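PDB 2Q30: cupin 2 conserved barrel domain protein from Desulfovibrio desulfuricans subsp. desulfuricans str. G20, which is of unknown function but adopts the double-stranded beta-helix fold of RmlC-like cupins and assembles from two copies. Local coordinates for residues His28-Glu31 with Asn32-Ile35. Numbering follows the deposited sequence.
Sequences HESE and NFKI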
# COMPACT_ATOMS: atom_id res chain seq x y z
N HIS A 28 8.10 -7.65 -3.66
CA HIS A 28 8.53 -7.34 -5.02
C HIS A 28 9.78 -6.46 -5.00
O HIS A 28 9.97 -5.65 -4.07
CB HIS A 28 7.37 -6.61 -5.72
CG HIS A 28 7.64 -6.25 -7.14
ND1 HIS A 28 7.49 -7.14 -8.18
CD2 HIS A 28 8.02 -5.08 -7.70
CE1 HIS A 28 7.76 -6.54 -9.32
NE2 HIS A 28 8.09 -5.29 -9.06
N GLU A 29 10.63 -6.66 -6.00
CA GLU A 29 11.74 -5.77 -6.19
C GLU A 29 12.05 -5.64 -7.68
O GLU A 29 12.19 -6.64 -8.38
CB GLU A 29 12.95 -6.23 -5.38
CG GLU A 29 14.06 -5.21 -5.41
CD GLU A 29 15.22 -5.50 -4.47
OE1 GLU A 29 15.31 -6.63 -3.91
OE2 GLU A 29 16.06 -4.57 -4.32
N SER A 30 12.13 -4.41 -8.15
CA SER A 30 12.48 -4.10 -9.55
C SER A 30 13.28 -2.81 -9.53
O SER A 30 13.60 -2.28 -8.48
CB SER A 30 11.19 -3.89 -10.35
OG SER A 30 10.48 -2.76 -9.86
N GLU A 31 13.62 -2.34 -10.72
CA GLU A 31 14.23 -1.03 -10.93
C GLU A 31 13.37 0.15 -10.39
O GLU A 31 13.92 1.16 -9.93
CB GLU A 31 14.44 -0.85 -12.44
CG GLU A 31 13.08 -0.88 -13.24
CD GLU A 31 13.13 -1.63 -14.55
OE1 GLU A 31 14.02 -1.34 -15.39
OE2 GLU A 31 12.24 -2.50 -14.74
N ASN A 32 12.03 -0.02 -10.38
CA ASN A 32 11.07 1.03 -10.04
C ASN A 32 10.76 1.18 -8.56
O ASN A 32 10.69 2.29 -8.05
CB ASN A 32 9.78 0.79 -10.83
CG ASN A 32 10.02 0.73 -12.31
OD1 ASN A 32 10.61 1.64 -12.87
ND2 ASN A 32 9.58 -0.34 -12.96
N PHE A 33 10.53 0.05 -7.89
CA PHE A 33 10.36 0.05 -6.44
C PHE A 33 10.67 -1.30 -5.77
O PHE A 33 10.81 -2.33 -6.42
CB PHE A 33 8.96 0.57 -6.01
CG PHE A 33 7.77 0.03 -6.80
CD1 PHE A 33 7.76 -1.24 -7.41
CD2 PHE A 33 6.59 0.79 -6.85
CE1 PHE A 33 6.62 -1.69 -8.10
CE2 PHE A 33 5.45 0.31 -7.53
CZ PHE A 33 5.48 -0.92 -8.15
N LYS A 34 10.78 -1.25 -4.45
CA LYS A 34 10.93 -2.42 -3.60
C LYS A 34 9.72 -2.40 -2.70
O LYS A 34 9.36 -1.34 -2.18
CB LYS A 34 12.22 -2.36 -2.77
CG LYS A 34 12.43 -3.58 -1.87
CD LYS A 34 13.81 -3.50 -1.23
CE LYS A 34 14.14 -4.69 -0.39
NZ LYS A 34 15.54 -4.59 0.15
N ILE A 35 9.06 -3.54 -2.58
CA ILE A 35 7.87 -3.71 -1.80
C ILE A 35 8.17 -4.83 -0.81
O ILE A 35 8.49 -5.95 -1.23
CB ILE A 35 6.65 -4.05 -2.68
CG1 ILE A 35 6.48 -3.05 -3.81
CG2 ILE A 35 5.39 -4.10 -1.83
CD1 ILE A 35 5.28 -3.35 -4.78
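His28-Glu31 and Asn32-Ile35 form the turn of a beta hairpin, joining strands 23-29 and 34-40 at the border of a sheet in the cupin double-stranded beta-helix. His28 and Ile35 form an antiparallel hydrogen-bonded pair, with Ile35 N reaching His28 O at 2.7 Å and His28 N returning the bond to Ile35 O; the non-hydrogen-bonded pair Glu29-Lys34 comes next and is the last before the turn. Beyond it, Ser30 N closes the loop on Phe33 O at 3.0 Å. Ser30 also grips the turn with its side chain: chi1 of 64° sets OG between its own N and carbonyl carbon, from where it accepts a hydrogen bond from Asn32 N at 3.2 Å and a weak one from Phe33 N. The same OG and Asn32 ND2 are hydrogen-bonded to Glu56 of the second subunit, so the turn belongs to the dimer interface. Glu29 and Lys34 share the sheet face opposite His28 and Ile35; the Glu29 carboxylate rests by the Lys34 methylenes, Glu29 OE2 4.0 Å from Lys34 CD, while the charges stay short of a salt bridge. On the His28 side, its ring and that of Phe33 meet rim to rim, planes 83° apart. Ile35 CD1 lies over one Phe33 face, offset toward the rim, and also touches His28 CB. His28 CG, anti to the backbone N, carries the imidazole out along the turn, where CD2 meets the edge of the Phe33 ring at CE1, 3.7 Å away.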